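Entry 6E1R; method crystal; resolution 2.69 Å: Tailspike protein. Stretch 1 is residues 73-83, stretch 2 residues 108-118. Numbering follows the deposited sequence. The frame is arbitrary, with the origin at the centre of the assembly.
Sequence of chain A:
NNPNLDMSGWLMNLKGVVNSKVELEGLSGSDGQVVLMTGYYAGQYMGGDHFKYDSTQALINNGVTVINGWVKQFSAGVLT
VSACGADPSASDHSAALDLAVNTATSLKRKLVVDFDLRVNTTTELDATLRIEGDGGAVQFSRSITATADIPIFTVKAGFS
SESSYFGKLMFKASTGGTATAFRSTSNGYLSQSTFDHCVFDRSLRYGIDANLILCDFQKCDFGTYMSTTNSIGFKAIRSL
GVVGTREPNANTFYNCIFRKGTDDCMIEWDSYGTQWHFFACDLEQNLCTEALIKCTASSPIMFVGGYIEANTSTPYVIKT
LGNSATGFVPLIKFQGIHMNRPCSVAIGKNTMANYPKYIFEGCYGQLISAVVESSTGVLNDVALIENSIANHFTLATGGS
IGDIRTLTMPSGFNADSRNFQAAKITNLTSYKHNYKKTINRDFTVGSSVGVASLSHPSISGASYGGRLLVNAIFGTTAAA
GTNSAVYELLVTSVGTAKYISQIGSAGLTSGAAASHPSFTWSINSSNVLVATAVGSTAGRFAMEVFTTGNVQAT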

# COMPACT_ATOMS: atom_id res chain seq x y z
N GLN A 73 -30.58 31.64 -19.53
CA GLN A 73 -30.09 30.98 -20.74
C GLN A 73 -28.81 30.20 -20.53
O GLN A 73 -28.41 29.44 -21.42
CB GLN A 73 -29.88 32.02 -21.85
CG GLN A 73 -31.15 32.70 -22.32
CD GLN A 73 -32.16 31.72 -22.90
OE1 GLN A 73 -32.00 31.25 -24.03
NE2 GLN A 73 -33.20 31.42 -22.13
N PHE A 74 -28.15 30.35 -19.38
CA PHE A 74 -26.91 29.64 -19.06
C PHE A 74 -25.87 29.83 -20.16
O PHE A 74 -25.38 28.88 -20.77
CB PHE A 74 -27.18 28.15 -18.80
CG PHE A 74 -27.87 27.88 -17.50
CD1 PHE A 74 -27.15 27.73 -16.32
CD2 PHE A 74 -29.25 27.75 -17.44
CE1 PHE A 74 -27.78 27.48 -15.12
CE2 PHE A 74 -29.89 27.49 -16.24
CZ PHE A 74 -29.15 27.35 -15.08
N SER A 75 -25.53 31.10 -20.40
CA SER A 75 -24.53 31.42 -21.42
C SER A 75 -23.17 30.85 -21.05
O SER A 75 -22.41 30.42 -21.92
CB SER A 75 -24.46 32.93 -21.62
OG SER A 75 -25.68 33.43 -22.14
N ALA A 76 -22.83 30.86 -19.76
CA ALA A 76 -21.59 30.26 -19.30
C ALA A 76 -21.68 28.75 -19.14
O ALA A 76 -20.64 28.09 -19.02
CB ALA A 76 -21.16 30.89 -17.97
N GLY A 77 -22.89 28.19 -19.13
CA GLY A 77 -23.04 26.76 -18.98
C GLY A 77 -22.77 26.25 -17.58
O GLY A 77 -22.56 25.05 -17.40
N VAL A 78 -22.79 27.14 -16.59
CA VAL A 78 -22.46 26.79 -15.22
C VAL A 78 -23.41 27.52 -14.28
O VAL A 78 -23.72 28.70 -14.49
CB VAL A 78 -20.99 27.13 -14.90
CG1 VAL A 78 -20.84 27.64 -13.47
CG2 VAL A 78 -20.11 25.91 -15.12
N LEU A 79 -23.89 26.81 -13.27
CA LEU A 79 -24.73 27.40 -12.23
C LEU A 79 -23.83 27.91 -11.10
O LEU A 79 -23.05 27.14 -10.53
CB LEU A 79 -25.74 26.38 -11.70
CG LEU A 79 -26.70 26.90 -10.62
CD1 LEU A 79 -27.39 28.17 -11.08
CD2 LEU A 79 -27.73 25.84 -10.26
N THR A 80 -23.96 29.19 -10.78
CA THR A 80 -23.12 29.84 -9.78
C THR A 80 -23.98 30.29 -8.61
O THR A 80 -25.17 30.57 -8.77
CB THR A 80 -22.37 31.05 -10.36
OG1 THR A 80 -23.31 32.05 -10.78
CG2 THR A 80 -21.53 30.63 -11.56
N VAL A 81 -23.36 30.36 -7.43
CA VAL A 81 -24.08 30.83 -6.25
C VAL A 81 -24.48 32.29 -6.41
O VAL A 81 -25.48 32.73 -5.84
CB VAL A 81 -23.26 30.59 -4.96
CG1 VAL A 81 -22.50 29.28 -5.04
CG2 VAL A 81 -22.30 31.75 -4.70
N SER A 82 -23.72 33.06 -7.19
CA SER A 82 -24.09 34.44 -7.45
C SER A 82 -25.39 34.53 -8.23
O SER A 82 -26.18 35.46 -8.02
CB SER A 82 -22.98 35.15 -8.23
OG SER A 82 -21.78 35.22 -7.47
N ALA A 83 -25.65 33.57 -9.11
CA ALA A 83 -26.91 33.52 -9.84
C ALA A 83 -28.08 33.07 -8.98
O ALA A 83 -29.21 33.03 -9.48
CB ALA A 83 -26.77 32.58 -11.05
N LYS A 108 -29.95 18.66 -11.09
CA LYS A 108 -28.96 17.62 -11.38
C LYS A 108 -27.77 18.21 -12.14
O LYS A 108 -27.40 17.74 -13.22
CB LYS A 108 -29.59 16.46 -12.16
CG LYS A 108 -30.65 15.68 -11.41
CD LYS A 108 -31.14 14.50 -12.26
CE LYS A 108 -32.47 13.96 -11.76
NZ LYS A 108 -32.59 13.99 -10.28
N ARG A 109 -27.17 19.24 -11.56
CA ARG A 109 -26.01 19.88 -12.18
C ARG A 109 -25.11 20.44 -11.09
O ARG A 109 -25.55 20.70 -9.97
CB ARG A 109 -26.43 20.98 -13.16
CG ARG A 109 -27.16 22.15 -12.52
CD ARG A 109 -27.69 23.11 -13.58
NE ARG A 109 -26.63 23.61 -14.44
CZ ARG A 109 -26.84 24.19 -15.62
NH1 ARG A 109 -28.07 24.33 -16.08
NH2 ARG A 109 -25.81 24.61 -16.35
N LYS A 110 -23.84 20.61 -11.43
CA LYS A 110 -22.85 21.03 -10.45
C LYS A 110 -23.06 22.49 -10.06
O LYS A 110 -23.58 23.30 -10.83
CB LYS A 110 -21.43 20.83 -10.98
CG LYS A 110 -21.01 21.79 -12.07
CD LYS A 110 -19.57 21.51 -12.48
CE LYS A 110 -19.03 22.58 -13.42
NZ LYS A 110 -17.59 22.35 -13.72
N LEU A 111 -22.65 22.82 -8.84
CA LEU A 111 -22.71 24.17 -8.31
C LEU A 111 -21.29 24.72 -8.18
O LEU A 111 -20.37 24.00 -7.77
CB LEU A 111 -23.42 24.20 -6.96
CG LEU A 111 -23.52 25.56 -6.26
CD1 LEU A 111 -24.32 26.54 -7.10
CD2 LEU A 111 -24.11 25.40 -4.88
N VAL A 112 -21.12 25.99 -8.52
CA VAL A 112 -19.81 26.64 -8.51
C VAL A 112 -19.89 27.86 -7.61
O VAL A 112 -20.79 28.70 -7.77
CB VAL A 112 -19.36 27.04 -9.93
CG1 VAL A 112 -18.09 27.87 -9.86
CG2 VAL A 112 -19.16 25.80 -10.79
N VAL A 113 -18.96 27.96 -6.67
CA VAL A 113 -18.85 29.11 -5.78
C VAL A 113 -17.81 30.05 -6.39
O VAL A 113 -16.62 29.72 -6.44
CB VAL A 113 -18.47 28.70 -4.36
CG1 VAL A 113 -18.60 29.87 -3.40
CG2 VAL A 113 -19.33 27.53 -3.90
N ASP A 114 -18.27 31.21 -6.86
CA ASP A 114 -17.42 32.12 -7.61
C ASP A 114 -16.85 33.26 -6.76
O ASP A 114 -15.99 34.00 -7.24
CB ASP A 114 -18.18 32.69 -8.81
CG ASP A 114 -19.58 33.14 -8.45
OD1 ASP A 114 -20.12 32.66 -7.42
OD2 ASP A 114 -20.16 33.95 -9.20
N PHE A 115 -17.32 33.43 -5.52
CA PHE A 115 -16.69 34.35 -4.59
C PHE A 115 -16.88 33.81 -3.18
O PHE A 115 -17.76 32.99 -2.92
CB PHE A 115 -17.26 35.77 -4.72
CG PHE A 115 -18.64 35.94 -4.16
CD1 PHE A 115 -19.76 35.63 -4.91
CD2 PHE A 115 -18.82 36.45 -2.88
CE1 PHE A 115 -21.03 35.79 -4.39
CE2 PHE A 115 -20.09 36.62 -2.36
CZ PHE A 115 -21.19 36.29 -3.11
N ASP A 116 -16.04 34.28 -2.27
CA ASP A 116 -16.03 33.75 -0.91
C ASP A 116 -17.34 34.10 -0.20
O ASP A 116 -17.75 35.27 -0.17
CB ASP A 116 -14.84 34.29 -0.13
CG ASP A 116 -13.51 33.84 -0.71
OD1 ASP A 116 -13.48 32.80 -1.40
OD2 ASP A 116 -12.49 34.53 -0.48
N LEU A 117 -17.97 33.09 0.38
CA LEU A 117 -19.26 33.26 1.04
C LEU A 117 -19.08 33.36 2.55
O LEU A 117 -18.13 32.82 3.13
CB LEU A 117 -20.19 32.10 0.70
CG LEU A 117 -20.49 31.89 -0.78
CD1 LEU A 117 -21.50 30.77 -0.98
CD2 LEU A 117 -21.00 33.18 -1.40
N ARG A 118 -20.01 34.05 3.19
CA ARG A 118 -20.07 34.17 4.64
C ARG A 118 -21.50 33.86 5.08
O ARG A 118 -22.44 34.50 4.60
CB ARG A 118 -19.65 35.57 5.10
CG ARG A 118 -18.25 35.96 4.66
CD ARG A 118 -17.87 37.34 5.17
NE ARG A 118 -17.60 37.34 6.61
CZ ARG A 118 -16.42 37.01 7.14
NH1 ARG A 118 -15.41 36.65 6.37
NH2 ARG A 118 -16.27 37.04 8.46
O HOH W 1 -23.61 24.20 -13.42

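Stretch 2 enters the contact just after Lys108, which leaves a preceding helix with positive phi in a Schellman motif and does not itself reach stretch 1. Arg109 makes the first substantial contact. Its CA-to-CB bond points toward stretch 1, and its guanidinium lies flat on the ring of Phe74, with centres 3.9 Å apart and planes inclined by 17°. CZ of Arg109 sits over the ring face, 29° off the normal, so the stack is also a cation-pi interaction; the closest atoms are Arg109 NH1 and Phe74 CE1, at 3.3 Å. With one face of the guanidinium taken up by the ring, its edge remains free for polar neighbours, and Gly77 O lies there, near the guanidinium plane and 3.4 Å from Arg109 NH2.

A water molecule joins the two backbones. It accepts from Leu79 N at 2.6 Å and from Arg109 NE at 3.2 Å, and donates to Lys110 O at 2.7 Å. The aliphatic part of the Lys110 side chain also brings CE to 3.9 Å from Val78 CG2, while its NZ is hydrogen-bonded elsewhere in the structure.

Leu111 turns its side chain to the same face of the sheet as Leu79. Its CD1 lies 4.3 Å from Leu79 CG and 3.9 Å from Val81 CG1, touching residues two apart along stretch 1.

Val112 is the centre of the parallel pairing, in register with Thr80 at a CA-CA distance of 4.8 Å. Its backbone bonds to the two residues flanking Thr80: Val112 N donates to Leu79 O (3.0 Å), and Val81 N donates to Val112 O (3.1 Å). The same carbonyl receives a CA-H...O contact, with Thr80 CA 3.3 Å from Val112 O. On the face shared by Thr80 and Val112, Val112 CG2 packs against Val78 CG1 at 3.7 Å.

Beyond the paired residues, side chains sustain the contact. Val113 points away overall, yet its CG2 still comes within 3.8 Å of Val81 CG1. Asp114, by contrast, points toward stretch 1 and accepts a short hydrogen bond from Ser82, 2.7 Å from OG to Asp114 OD2. That hydroxyl oxygen also lies at the edge of the Phe115 ring, with Ser82 OG 3.2 Å from Phe115 CE1. Finally, Leu117 CD2 approaches Val81 CG2 at 3.8 Å, extending the apolar surroundings of Val81, the residue of stretch 1 most extensively covered by stretch 2.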